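Side-chain contacts in putative thiosugar synthase (Amycolatopsis orientalis, PDB 4N6F), which probably incorporates sulfur from a thiocarboxylated carrier protein into a phosphorylated sugar during 2-thiosugar biosynthesis, using a ThiG-like TIM barrel: residues T218-A223 and A231-A236; V36-D41 and E224-M229; I26-E31 and N44-D49. All coordinates share one frame; numbering follows the deposited sequence.

Contact 1 (T218-A223 and A231-A236); sequences TALVRA and AAMRQA. With F6R (fructose -6-phosphate), chain F.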
ATOM      1  N   THR A 218       6.312  13.367  -9.644  1.00 28.06           N
ATOM      2  CA  THR A 218       7.090  12.614 -10.597  1.00 27.68           C
ATOM      3  C   THR A 218       6.591  11.184 -10.829  1.00 28.42           C
ATOM      4  O   THR A 218       6.636  10.715 -11.908  1.00 27.25           O
ATOM      5  CB  THR A 218       8.579  12.577 -10.203  1.00 27.33           C
ATOM      6  OG1 THR A 218       9.099  13.879 -10.209  1.00 26.46           O
ATOM      7  CG2 THR A 218       9.365  11.767 -11.150  1.00 27.36           C
ATOM      8  N   ALA A 219       6.132  10.505  -9.802  1.00 28.37           N
ATOM      9  CA  ALA A 219       5.606   9.135  -9.931  1.00 28.27           C
ATOM     10  C   ALA A 219       4.460   8.980 -10.940  1.00 28.92           C
ATOM     11  O   ALA A 219       4.312   7.921 -11.564  1.00 28.93           O
ATOM     12  CB  ALA A 219       5.149   8.619  -8.581  1.00 28.17           C
ATOM     13  N   LEU A 220       3.633  10.014 -11.053  1.00 29.54           N
ATOM     14  CA  LEU A 220       2.537  10.051 -12.022  1.00 31.32           C
ATOM     15  C   LEU A 220       3.051  10.396 -13.412  1.00 34.15           C
ATOM     16  O   LEU A 220       2.749   9.706 -14.377  1.00 36.29           O
ATOM     17  CB  LEU A 220       1.484  11.085 -11.602  1.00 30.62           C
ATOM     18  CG  LEU A 220       0.900  10.893 -10.202  1.00 31.12           C
ATOM     19  CD1 LEU A 220      -0.178  11.923  -9.910  1.00 31.29           C
ATOM     20  CD2 LEU A 220       0.345   9.483 -10.048  1.00 31.04           C
ATOM     21  N   VAL A 221       3.830  11.468 -13.496  1.00 37.50           N
ATOM     22  CA  VAL A 221       4.385  11.942 -14.767  1.00 40.42           C
ATOM     23  C   VAL A 221       5.197  10.866 -15.474  1.00 40.05           C
ATOM     24  O   VAL A 221       5.149  10.772 -16.696  1.00 40.98           O
ATOM     25  CB  VAL A 221       5.270  13.189 -14.550  1.00 41.87           C
ATOM     26  CG1 VAL A 221       6.059  13.551 -15.805  1.00 44.92           C
ATOM     27  CG2 VAL A 221       4.408  14.363 -14.134  1.00 44.01           C
ATOM     28  N   ARG A 222       5.944  10.065 -14.714  1.00 39.09           N
ATOM     29  CA  ARG A 222       6.869   9.093 -15.300  1.00 39.50           C
ATOM     30  C   ARG A 222       6.352   7.670 -15.331  1.00 38.07           C
ATOM     31  O   ARG A 222       7.088   6.775 -15.714  1.00 39.04           O
ATOM     32  CB  ARG A 222       8.233   9.113 -14.588  1.00 42.80           C
ATOM     33  CG  ARG A 222       8.943  10.460 -14.634  1.00 46.53           C
ATOM     34  CD  ARG A 222      10.381  10.360 -15.130  1.00 49.93           C
ATOM     35  NE  ARG A 222      11.378  10.200 -14.065  1.00 54.79           N
ATOM     36  CZ  ARG A 222      12.130  11.180 -13.545  1.00 55.14           C
ATOM     37  NH1 ARG A 222      12.013  12.446 -13.954  1.00 55.50           N
ATOM     38  NH2 ARG A 222      13.009  10.896 -12.587  1.00 51.17           N
ATOM     39  N   ALA A 223       5.107   7.440 -14.927  1.00 37.73           N
ATOM     40  CA  ALA A 223       4.517   6.106 -15.063  1.00 38.30           C
ATOM     41  C   ALA A 223       4.053   5.910 -16.505  1.00 38.32           C
ATOM     42  O   ALA A 223       3.671   6.867 -17.158  1.00 37.01           O
ATOM     43  CB  ALA A 223       3.349   5.922 -14.102  1.00 36.77           C
ATOM     44  N   ALA A 231      -4.849   6.603  -9.831  1.00 26.10           N
ATOM     45  CA  ALA A 231      -5.931   5.794  -9.254  1.00 25.70           C
ATOM     46  C   ALA A 231      -5.410   4.848  -8.188  1.00 25.78           C
ATOM     47  O   ALA A 231      -6.019   4.701  -7.126  1.00 25.17           O
ATOM     48  CB  ALA A 231      -6.675   5.009 -10.333  1.00 25.11           C
ATOM     49  N   ALA A 232      -4.287   4.206  -8.482  1.00 25.74           N
ATOM     50  CA  ALA A 232      -3.660   3.288  -7.549  1.00 26.42           C
ATOM     51  C   ALA A 232      -3.255   3.984  -6.254  1.00 26.58           C
ATOM     52  O   ALA A 232      -3.373   3.419  -5.176  1.00 26.65           O
ATOM     53  CB  ALA A 232      -2.439   2.653  -8.189  1.00 27.18           C
ATOM     54  N   MET A 233      -2.758   5.206  -6.374  1.00 28.14           N
ATOM     55  CA  MET A 233      -2.330   5.974  -5.219  1.00 28.49           C
ATOM     56  C   MET A 233      -3.501   6.424  -4.331  1.00 28.06           C
ATOM     57  O   MET A 233      -3.374   6.417  -3.103  1.00 25.41           O
ATOM     58  CB  MET A 233      -1.482   7.156  -5.670  1.00 28.79           C
ATOM     59  CG  MET A 233      -0.073   6.710  -6.005  1.00 29.90           C
ATOM     60  SD  MET A 233       0.945   8.070  -6.555  1.00 31.82           S
ATOM     61  CE  MET A 233       2.536   7.249  -6.555  1.00 30.30           C
ATOM     62  N   ARG A 234      -4.624   6.803  -4.945  1.00 27.56           N
ATOM     63  CA  ARG A 234      -5.841   7.105  -4.188  1.00 29.13           C
ATOM     64  C   ARG A 234      -6.205   5.914  -3.315  1.00 28.33           C
ATOM     65  O   ARG A 234      -6.471   6.056  -2.118  1.00 26.18           O
ATOM     66  CB  ARG A 234      -7.025   7.431  -5.108  1.00 32.03           C
ATOM     67  CG  ARG A 234      -8.121   8.216  -4.402  1.00 36.63           C
ATOM     68  CD  ARG A 234      -9.525   7.670  -4.585  1.00 40.33           C
ATOM     69  NE  ARG A 234     -10.121   8.022  -5.867  1.00 42.89           N
ATOM     70  CZ  ARG A 234     -11.266   8.691  -6.047  1.00 46.58           C
ATOM     71  NH1 ARG A 234     -11.990   9.143  -5.027  1.00 47.43           N
ATOM     72  NH2 ARG A 234     -11.690   8.923  -7.286  1.00 47.29           N
ATOM     73  N   GLN A 235      -6.213   4.735  -3.926  1.00 28.36           N
ATOM     74  CA  GLN A 235      -6.589   3.511  -3.227  1.00 30.08           C
ATOM     75  C   GLN A 235      -5.602   3.187  -2.129  1.00 27.16           C
ATOM     76  O   GLN A 235      -6.000   2.789  -1.045  1.00 26.97           O
ATOM     77  CB  GLN A 235      -6.669   2.332  -4.204  1.00 33.40           C
ATOM     78  CG  GLN A 235      -7.795   2.452  -5.219  1.00 37.51           C
ATOM     79  CD  GLN A 235      -9.161   2.552  -4.565  1.00 42.12           C
ATOM     80  OE1 GLN A 235     -10.032   3.298  -5.015  1.00 45.47           O
ATOM     81  NE2 GLN A 235      -9.345   1.809  -3.485  1.00 45.15           N
ATOM     82  N   ALA A 236      -4.319   3.364  -2.420  1.00 25.53           N
ATOM     83  CA  ALA A 236      -3.254   3.064  -1.472  1.00 25.55           C
ATOM     84  C   ALA A 236      -3.292   3.976  -0.246  1.00 26.13           C
ATOM     85  O   ALA A 236      -2.967   3.550   0.868  1.00 26.62           O
ATOM     86  CB  ALA A 236      -1.900   3.164  -2.153  1.00 24.61           C
TER
HETATM   87  C1  F6R F 304       6.238  21.673  -4.475  1.00 34.09           C
HETATM   88  C2  F6R F 304       6.095  20.724  -5.631  1.00 36.57           C
HETATM   89  C3  F6R F 304       7.224  19.836  -6.095  1.00 35.05           C
HETATM   90  C4  F6R F 304       7.345  18.667  -5.116  1.00 32.46           C
HETATM   91  C5  F6R F 304       8.176  17.522  -5.703  1.00 30.85           C
HETATM   92  C6  F6R F 304       7.856  16.208  -5.020  1.00 29.00           C
HETATM   93  O2  F6R F 304       5.007  20.612  -6.200  1.00 41.14           O
HETATM   94  O3  F6R F 304       8.485  20.503  -6.221  1.00 32.63           O
HETATM   95  O4  F6R F 304       7.973  19.122  -3.906  1.00 32.15           O
HETATM   96  O5  F6R F 304       7.938  17.368  -7.100  1.00 28.86           O
HETATM   97  O6  F6R F 304       8.770  15.226  -5.494  1.00 28.59           O
HETATM   98  P   F6R F 304       8.396  14.141  -6.601  1.00 27.31           P
HETATM   99  O1P F6R F 304       8.421  14.929  -7.876  1.00 25.96           O
HETATM  100  O2P F6R F 304       7.033  13.606  -6.255  1.00 29.47           O
HETATM  101  O3P F6R F 304       9.481  13.124  -6.392  1.00 26.98           O

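Contact 2 (V36-D41 and E224-M229); sequences VPLVRD and ESPLLM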
ATOM      1  N   VAL A  36      -3.219  20.265 -20.354  1.00 43.80           N
ATOM      2  CA  VAL A  36      -4.531  20.347 -19.704  1.00 39.78           C
ATOM      3  C   VAL A  36      -5.190  18.971 -19.525  1.00 40.94           C
ATOM      4  O   VAL A  36      -5.683  18.668 -18.437  1.00 37.32           O
ATOM      5  CB  VAL A  36      -5.466  21.336 -20.436  1.00 39.20           C
ATOM      6  CG1 VAL A  36      -6.877  21.306 -19.856  1.00 39.40           C
ATOM      7  CG2 VAL A  36      -4.900  22.741 -20.341  1.00 39.16           C
ATOM      8  N   PRO A  37      -5.197  18.134 -20.583  1.00 42.41           N
ATOM      9  CA  PRO A  37      -5.633  16.744 -20.438  1.00 41.76           C
ATOM     10  C   PRO A  37      -4.971  15.985 -19.286  1.00 40.91           C
ATOM     11  O   PRO A  37      -5.656  15.294 -18.542  1.00 39.30           O
ATOM     12  CB  PRO A  37      -5.232  16.114 -21.776  1.00 42.38           C
ATOM     13  CG  PRO A  37      -5.387  17.232 -22.751  1.00 43.56           C
ATOM     14  CD  PRO A  37      -5.010  18.492 -22.007  1.00 44.25           C
ATOM     15  N   LEU A  38      -3.654  16.116 -19.156  1.00 41.55           N
ATOM     16  CA  LEU A  38      -2.907  15.461 -18.085  1.00 42.04           C
ATOM     17  C   LEU A  38      -3.379  15.922 -16.703  1.00 40.17           C
ATOM     18  O   LEU A  38      -3.608  15.101 -15.813  1.00 38.98           O
ATOM     19  CB  LEU A  38      -1.402  15.734 -18.218  1.00 44.02           C
ATOM     20  CG  LEU A  38      -0.510  15.207 -17.076  1.00 46.93           C
ATOM     21  CD1 LEU A  38      -0.542  13.683 -17.029  1.00 48.05           C
ATOM     22  CD2 LEU A  38       0.920  15.709 -17.191  1.00 47.00           C
ATOM     23  N   VAL A  39      -3.490  17.232 -16.519  1.00 37.59           N
ATOM     24  CA  VAL A  39      -3.911  17.780 -15.239  1.00 36.92           C
ATOM     25  C   VAL A  39      -5.299  17.247 -14.904  1.00 35.65           C
ATOM     26  O   VAL A  39      -5.513  16.702 -13.826  1.00 33.11           O
ATOM     27  CB  VAL A  39      -3.895  19.320 -15.235  1.00 36.84           C
ATOM     28  CG1 VAL A  39      -4.552  19.872 -13.979  1.00 37.52           C
ATOM     29  CG2 VAL A  39      -2.468  19.835 -15.322  1.00 37.69           C
ATOM     30  N   ARG A  40      -6.222  17.384 -15.851  1.00 35.39           N
ATOM     31  CA  ARG A  40      -7.597  16.913 -15.678  1.00 35.72           C
ATOM     32  C   ARG A  40      -7.627  15.452 -15.237  1.00 34.30           C
ATOM     33  O   ARG A  40      -8.206  15.117 -14.211  1.00 30.82           O
ATOM     34  CB  ARG A  40      -8.369  17.084 -16.988  1.00 36.20           C
ATOM     35  CG  ARG A  40      -9.801  16.558 -16.992  1.00 37.85           C
ATOM     36  CD  ARG A  40     -10.274  16.354 -18.427  1.00 39.45           C
ATOM     37  NE  ARG A  40      -9.607  15.204 -19.048  1.00 40.71           N
ATOM     38  CZ  ARG A  40      -9.271  15.103 -20.335  1.00 42.55           C
ATOM     39  NH1 ARG A  40      -8.665  14.003 -20.766  1.00 44.30           N
ATOM     40  NH2 ARG A  40      -9.506  16.088 -21.194  1.00 42.73           N
ATOM     41  N   ASP A  41      -6.979  14.587 -16.010  1.00 35.42           N
ATOM     42  CA  ASP A  41      -7.083  13.148 -15.780  1.00 36.63           C
ATOM     43  C   ASP A  41      -6.465  12.742 -14.453  1.00 34.43           C
ATOM     44  O   ASP A  41      -6.992  11.896 -13.740  1.00 35.42           O
ATOM     45  CB  ASP A  41      -6.418  12.370 -16.919  1.00 39.44           C
ATOM     46  CG  ASP A  41      -7.184  12.472 -18.237  1.00 40.97           C
ATOM     47  OD1 ASP A  41      -8.438  12.595 -18.233  1.00 42.52           O
ATOM     48  OD2 ASP A  41      -6.516  12.414 -19.291  1.00 45.08           O
ATOM     49  N   GLU A 224       4.087   4.668 -16.989  1.00 41.62           N
ATOM     50  CA  GLU A 224       3.604   4.348 -18.338  1.00 43.69           C
ATOM     51  C   GLU A 224       2.152   4.779 -18.493  1.00 44.07           C
ATOM     52  O   GLU A 224       1.772   5.296 -19.533  1.00 46.27           O
ATOM     53  CB  GLU A 224       3.750   2.858 -18.657  1.00 46.39           C
ATOM     54  CG  GLU A 224       5.179   2.435 -18.974  1.00 51.71           C
ATOM     55  CD  GLU A 224       5.324   0.939 -19.245  1.00 56.95           C
ATOM     56  OE1 GLU A 224       4.381   0.321 -19.802  1.00 58.38           O
ATOM     57  OE2 GLU A 224       6.397   0.383 -18.908  1.00 58.56           O
ATOM     58  N   SER A 225       1.341   4.565 -17.458  1.00 43.44           N
ATOM     59  CA  SER A 225       0.002   5.158 -17.408  1.00 39.58           C
ATOM     60  C   SER A 225      -0.168   6.015 -16.155  1.00 38.47           C
ATOM     61  O   SER A 225      -0.450   5.488 -15.070  1.00 36.81           O
ATOM     62  CB  SER A 225      -1.089   4.092 -17.443  1.00 39.46           C
ATOM     63  OG  SER A 225      -2.354   4.721 -17.274  1.00 39.03           O
ATOM     64  N   PRO A 226      -0.015   7.341 -16.299  1.00 36.36           N
ATOM     65  CA  PRO A 226      -0.225   8.253 -15.184  1.00 37.10           C
ATOM     66  C   PRO A 226      -1.589   8.101 -14.518  1.00 35.86           C
ATOM     67  O   PRO A 226      -1.693   8.241 -13.296  1.00 33.36           O
ATOM     68  CB  PRO A 226      -0.095   9.637 -15.837  1.00 37.82           C
ATOM     69  CG  PRO A 226       0.815   9.410 -17.001  1.00 36.54           C
ATOM     70  CD  PRO A 226       0.441   8.053 -17.509  1.00 37.38           C
ATOM     71  N   LEU A 227      -2.611   7.801 -15.315  1.00 35.77           N
ATOM     72  CA  LEU A 227      -3.982   7.703 -14.823  1.00 36.49           C
ATOM     73  C   LEU A 227      -4.157   6.554 -13.855  1.00 35.17           C
ATOM     74  O   LEU A 227      -4.731   6.735 -12.788  1.00 34.67           O
ATOM     75  CB  LEU A 227      -4.977   7.541 -15.978  1.00 39.18           C
ATOM     76  CG  LEU A 227      -5.443   8.855 -16.588  1.00 42.46           C
ATOM     77  CD1 LEU A 227      -4.250   9.745 -16.925  1.00 44.64           C
ATOM     78  CD2 LEU A 227      -6.302   8.604 -17.821  1.00 42.73           C
ATOM     79  N   LEU A 228      -3.679   5.380 -14.254  1.00 33.78           N
ATOM     80  CA  LEU A 228      -3.722   4.187 -13.416  1.00 34.94           C
ATOM     81  C   LEU A 228      -2.932   4.349 -12.118  1.00 31.84           C
ATOM     82  O   LEU A 228      -3.348   3.829 -11.087  1.00 30.54           O
ATOM     83  CB  LEU A 228      -3.173   2.963 -14.169  1.00 37.13           C
ATOM     84  CG  LEU A 228      -4.152   1.980 -14.806  1.00 41.71           C
ATOM     85  CD1 LEU A 228      -5.214   2.682 -15.640  1.00 44.14           C
ATOM     86  CD2 LEU A 228      -3.386   0.980 -15.665  1.00 42.74           C
ATOM     87  N   MET A 229      -1.784   5.023 -12.182  1.00 28.01           N
ATOM     88  CA  MET A 229      -0.959   5.231 -10.991  1.00 27.66           C
ATOM     89  C   MET A 229      -1.630   6.218 -10.039  1.00 26.54           C
ATOM     90  O   MET A 229      -1.616   6.013  -8.838  1.00 27.14           O
ATOM     91  CB  MET A 229       0.450   5.718 -11.339  1.00 27.00           C
ATOM     92  CG  MET A 229       1.350   5.936 -10.123  1.00 26.68           C
ATOM     93  SD  MET A 229       1.586   4.458  -9.125  1.00 28.34           S
ATOM     94  CE  MET A 229       2.972   3.681  -9.952  1.00 27.43           C
TER

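Contact 3 (I26-E31 and N44-D49); sequences ILVGIE and NAAGAD. With F6R (fructose -6-phosphate), chain F.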
ATOM      1  N   ILE A  26      -4.375  12.366  -1.267  1.00 24.39           N
ATOM      2  CA  ILE A  26      -3.359  12.552  -2.289  1.00 24.56           C
ATOM      3  C   ILE A  26      -3.410  14.007  -2.742  1.00 24.75           C
ATOM      4  O   ILE A  26      -4.466  14.491  -3.160  1.00 23.26           O
ATOM      5  CB  ILE A  26      -3.619  11.655  -3.514  1.00 24.22           C
ATOM      6  CG1 ILE A  26      -3.561  10.168  -3.145  1.00 24.63           C
ATOM      7  CG2 ILE A  26      -2.610  11.940  -4.604  1.00 24.32           C
ATOM      8  CD1 ILE A  26      -2.201   9.702  -2.659  1.00 24.72           C
ATOM      9  N   LEU A  27      -2.281  14.702  -2.628  1.00 24.77           N
ATOM     10  CA  LEU A  27      -2.103  15.998  -3.261  1.00 26.19           C
ATOM     11  C   LEU A  27      -1.264  15.763  -4.507  1.00 26.18           C
ATOM     12  O   LEU A  27      -0.349  14.938  -4.492  1.00 25.63           O
ATOM     13  CB  LEU A  27      -1.390  16.981  -2.332  1.00 27.46           C
ATOM     14  CG  LEU A  27      -2.071  17.392  -1.023  1.00 29.03           C
ATOM     15  CD1 LEU A  27      -1.128  18.216  -0.165  1.00 32.26           C
ATOM     16  CD2 LEU A  27      -3.294  18.224  -1.284  1.00 31.34           C
ATOM     17  N   VAL A  28      -1.571  16.475  -5.584  1.00 26.74           N
ATOM     18  CA  VAL A  28      -0.820  16.339  -6.824  1.00 27.23           C
ATOM     19  C   VAL A  28      -0.096  17.634  -7.135  1.00 28.08           C
ATOM     20  O   VAL A  28      -0.722  18.686  -7.290  1.00 25.50           O
ATOM     21  CB  VAL A  28      -1.723  15.965  -8.008  1.00 28.75           C
ATOM     22  CG1 VAL A  28      -0.879  15.758  -9.256  1.00 31.32           C
ATOM     23  CG2 VAL A  28      -2.508  14.702  -7.702  1.00 29.34           C
ATOM     24  N   GLY A  29       1.231  17.543  -7.227  1.00 30.69           N
ATOM     25  CA  GLY A  29       2.069  18.700  -7.478  1.00 31.80           C
ATOM     26  C   GLY A  29       2.104  18.941  -8.969  1.00 34.32           C
ATOM     27  O   GLY A  29       3.029  18.501  -9.654  1.00 36.70           O
ATOM     28  N   ILE A  30       1.087  19.644  -9.454  1.00 35.60           N
ATOM     29  CA  ILE A  30       0.867  19.852 -10.885  1.00 37.62           C
ATOM     30  C   ILE A  30       1.528  21.112 -11.432  1.00 40.79           C
ATOM     31  O   ILE A  30       1.513  21.324 -12.643  1.00 42.50           O
ATOM     32  CB  ILE A  30      -0.643  19.993 -11.219  1.00 36.71           C
ATOM     33  CG1 ILE A  30      -1.265  21.162 -10.443  1.00 35.69           C
ATOM     34  CG2 ILE A  30      -1.391  18.697 -10.935  1.00 36.24           C
ATOM     35  CD1 ILE A  30      -2.562  21.661 -11.033  1.00 36.68           C
ATOM     36  N   GLU A  31       2.089  21.953 -10.560  1.00 42.82           N
ATOM     37  CA  GLU A  31       2.397  23.338 -10.951  1.00 46.13           C
ATOM     38  C   GLU A  31       3.306  23.469 -12.190  1.00 48.46           C
ATOM     39  O   GLU A  31       3.248  24.485 -12.878  1.00 47.56           O
ATOM     40  CB  GLU A  31       2.915  24.192  -9.761  1.00 46.20           C
ATOM     41  CG  GLU A  31       4.161  23.701  -9.025  1.00 44.07           C
ATOM     42  CD  GLU A  31       3.838  23.097  -7.657  1.00 43.18           C
ATOM     43  OE1 GLU A  31       3.204  22.025  -7.632  1.00 39.18           O
ATOM     44  OE2 GLU A  31       4.225  23.682  -6.611  1.00 38.27           O
ATOM     45  N   ASN A  44      -8.632  14.091 -11.464  1.00 28.81           N
ATOM     46  CA  ASN A  44      -9.812  13.218 -11.371  1.00 29.27           C
ATOM     47  C   ASN A  44      -9.472  11.852 -10.795  1.00 27.53           C
ATOM     48  O   ASN A  44     -10.066  11.437  -9.810  1.00 26.58           O
ATOM     49  CB  ASN A  44     -10.499  13.029 -12.738  1.00 30.64           C
ATOM     50  CG  ASN A  44     -11.394  14.200 -13.119  1.00 33.59           C
ATOM     51  OD1 ASN A  44     -11.962  14.876 -12.258  1.00 34.72           O
ATOM     52  ND2 ASN A  44     -11.540  14.433 -14.420  1.00 35.30           N
ATOM     53  N   ALA A  45      -8.513  11.159 -11.402  1.00 25.84           N
ATOM     54  CA  ALA A  45      -8.185   9.787 -10.989  1.00 26.16           C
ATOM     55  C   ALA A  45      -7.509   9.688  -9.610  1.00 26.51           C
ATOM     56  O   ALA A  45      -7.673   8.694  -8.917  1.00 26.76           O
ATOM     57  CB  ALA A  45      -7.325   9.107 -12.038  1.00 26.15           C
ATOM     58  N   ALA A  46      -6.741  10.703  -9.220  1.00 26.53           N
ATOM     59  CA  ALA A  46      -6.212  10.772  -7.851  1.00 27.06           C
ATOM     60  C   ALA A  46      -7.289  11.066  -6.782  1.00 27.00           C
ATOM     61  O   ALA A  46      -7.055  10.832  -5.599  1.00 26.38           O
ATOM     62  CB  ALA A  46      -5.102  11.808  -7.765  1.00 26.27           C
ATOM     63  N   GLY A  47      -8.456  11.571  -7.192  1.00 27.34           N
ATOM     64  CA  GLY A  47      -9.520  11.942  -6.244  1.00 26.58           C
ATOM     65  C   GLY A  47      -9.151  13.191  -5.457  1.00 26.93           C
ATOM     66  O   GLY A  47      -9.628  13.402  -4.342  1.00 27.60           O
ATOM     67  N   ALA A  48      -8.299  14.011  -6.056  1.00 25.31           N
ATOM     68  CA  ALA A  48      -7.773  15.221  -5.439  1.00 25.92           C
ATOM     69  C   ALA A  48      -8.831  16.289  -5.168  1.00 25.29           C
ATOM     70  O   ALA A  48      -9.789  16.429  -5.924  1.00 25.50           O
ATOM     71  CB  ALA A  48      -6.695  15.807  -6.339  1.00 25.33           C
ATOM     72  N   ASP A  49      -8.630  17.062  -4.106  1.00 25.60           N
ATOM     73  CA  ASP A  49      -9.487  18.224  -3.813  1.00 25.48           C
ATOM     74  C   ASP A  49      -8.709  19.516  -3.559  1.00 24.79           C
ATOM     75  O   ASP A  49      -9.281  20.509  -3.108  1.00 24.88           O
ATOM     76  CB  ASP A  49     -10.431  17.917  -2.635  1.00 26.32           C
ATOM     77  CG  ASP A  49      -9.699  17.737  -1.296  1.00 27.42           C
ATOM     78  OD1 ASP A  49      -8.483  18.032  -1.186  1.00 27.05           O
ATOM     79  OD2 ASP A  49     -10.364  17.295  -0.335  1.00 26.94           O
TER
HETATM   80  C1  F6R F 304       6.238  21.673  -4.475  1.00 34.09           C
HETATM   81  C2  F6R F 304       6.095  20.724  -5.631  1.00 36.57           C
HETATM   82  C3  F6R F 304       7.224  19.836  -6.095  1.00 35.05           C
HETATM   83  C4  F6R F 304       7.345  18.667  -5.116  1.00 32.46           C
HETATM   84  C5  F6R F 304       8.176  17.522  -5.703  1.00 30.85           C
HETATM   85  C6  F6R F 304       7.856  16.208  -5.020  1.00 29.00           C
HETATM   86  O2  F6R F 304       5.007  20.612  -6.200  1.00 41.14           O
HETATM   87  O3  F6R F 304       8.485  20.503  -6.221  1.00 32.63           O
HETATM   88  O4  F6R F 304       7.973  19.122  -3.906  1.00 32.15           O
HETATM   89  O5  F6R F 304       7.938  17.368  -7.100  1.00 28.86           O
HETATM   90  O6  F6R F 304       8.770  15.226  -5.494  1.00 28.59           O
HETATM   91  P   F6R F 304       8.396  14.141  -6.601  1.00 27.31           P
HETATM   92  O1P F6R F 304       8.421  14.929  -7.876  1.00 25.96           O
HETATM   93  O2P F6R F 304       7.033  13.606  -6.255  1.00 29.47           O
HETATM   94  O3P F6R F 304       9.481  13.124  -6.392  1.00 26.98           O
HETATM   95  O   HOH W   1      -5.810  16.793  -2.993  1.00 23.07           O
HETATM   96  O   HOH W   2      -7.100  11.355  -2.821  1.00 35.15           O

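Contact 1 (T218-A223 and A231-A236)
Ala219, Leu220 and Met233 make a small, buried apolar contact between a short helix, 218-221, and the longer helix 226-245 that follows it. Met233 carries the contact. Its chi1 of -78° sets CG anti to the carbonyl carbon, and the extended chain beyond reaches toward helix 218-221, so that the thioether is met at two successive atoms. CE of Met233 lies 3.6 Å from CB of Ala219, and its SD is 3.8 Å from CD2 of Leu220, whose side chain it crosses at a slant. This patch lies next to the phosphate site of the (beta/alpha)8 barrel, since Ala219 and Leu220 follow Thr218 in the short extra helix whose N-terminus faces the ligand. Thr218 holds the phosphate of fructose-6-phosphate through OG1 to O1P at 2.6 Å and through its backbone N to O1P at 3.2 Å, with a weak N to O2P bond at 3.5 Å. The start of the helix probably adds a favourable field at the anion. While OG1 of Thr218 lies beside the backbone N, CG2 is anti to it and sits 3.7 Å above the centre of the Arg222 guanidinium plane. Strand 26-28 adjoins the patch, Val28 touching Leu220 and Ile26 touching Met233.

Contact 2 (V36-D41 and E224-M229)
Asp41 and Leu227 form the tight part of this surface contact, where helix 36-46 meets the start of helix 226-245. The backbones come closest here, with 6.3 Å between CA of Asp41 and CA of Leu227. CD1 of Leu227 presses on CB of Asp41 at 3.4 Å, and CD2 of Leu227 passes across the aspartate, 4.0 Å from CG of Asp41. The leucine fork therefore straddles the aliphatic root of an acid, at the more open edge of the contact. One turn earlier the packing is slacker, though more enclosed: CD1 of Leu38 only just reaches CB of Pro226, at 4.2 Å. Ser225 occupies the N-cap position, its OG accepting a weak bond from N of Leu228, so Pro226 and Leu227 fall in the first turn of their helix. These are the first and last helices of the barrel's outer ring, adjacent where the ring closes.

The carboxylate itself is occupied within its own helix. A chi1 of -69° folds CG of Asp41 back beside its own backbone N, on the side of the preceding Arg40, and OD1 receives two bonds from Arg40, from NE at 3.0 Å and from NH1 at 2.9 Å. Both donors come from the same face of the carboxylate, NE from well above its plane (56°). NH2 of Arg40 bridges to Glu72, a calcium ligand together with Asp68 and Asp71. The acid thus offers methylene to Leu227 and charge to Arg40, which implies that these two segments meet through apolar contact, while the ion pair stays within helix 36-46 and is passed on to Glu72.

Contact 3 (I26-E31 and N44-D49)
Val28 and Ile26 turn methyls from different branch positions onto Ala46. In Val28, chi1 of -177° leaves CG2 beside the backbone N, anti to the carbonyl carbon, and within 3.9 Å of CB of Ala46. In Ile26, chi1 of -62° makes CG2 the branch opposite the nitrogen, and this methyl stands 4.0 Å from the same CB of Ala46, while CD1 leads off toward Met233. A single alanine methyl thus rests against two alternate residues of the strand.

Around this apolar core the backbones are stitched by water. One water accepts from N of Ile26 at 3.3 Å and donates to O of Ala46 at 2.8 Å. Another donates to O of Ile26 at 2.7 Å and accepts from N of Asp49 at 3.0 Å. Between the bridge to Ala46 O and the one to Asp49 N lies a Schellman motif, in which Gly47 adopts a positive phi of 71° and turns the chain toward the next strand. OD2 of Asp49 then anchors the turn by accepting from the backbone N atoms of Arg23 and Ser24.

At the other end of the strand the chain enters the sugar pocket. Gly29, centre of an inverse gamma turn, brings its CA to 3.7 Å from O2 of fructose-6-phosphate. The bent side chain of Glu31 places OE1 2.7 Å from that same O2, and its OE2 is positioned by Thr83 and Ser85.

Strand 26-28, helix 36-46 and strand 50-52 make the first beta-alpha-beta crossover of the barrel. Leu27 pairs through its backbone with strand 213-216 and packs on Val50, whereas Ala230 of helix 226-245 covers Ala46.

The three contacts form one sector of the barrel, where its first and last beta-alpha units meet, with centres about 9 Å (contacts 1 and 2) and about 10 Å (contact 3 to either) apart. Helix 226-245 serves contacts 1 and 2, helix 36-46 contacts 2 and 3. Direct packing joins them: Leu220 meets Met229, Leu227 O meets Ala45 CB, and Met233 O lies 3.5 Å from Ile26 CD1. Contact 1 binds the phosphate of fructose-6-phosphate through Thr218, and contact 3 lies beside the O2 end, with Glu31 and Gly29 close to it. Contact 2 is peripheral: the Leu38 side chain is about 12 Å from the sugar, and that of Asp41 about 11 Å from a calcium ion.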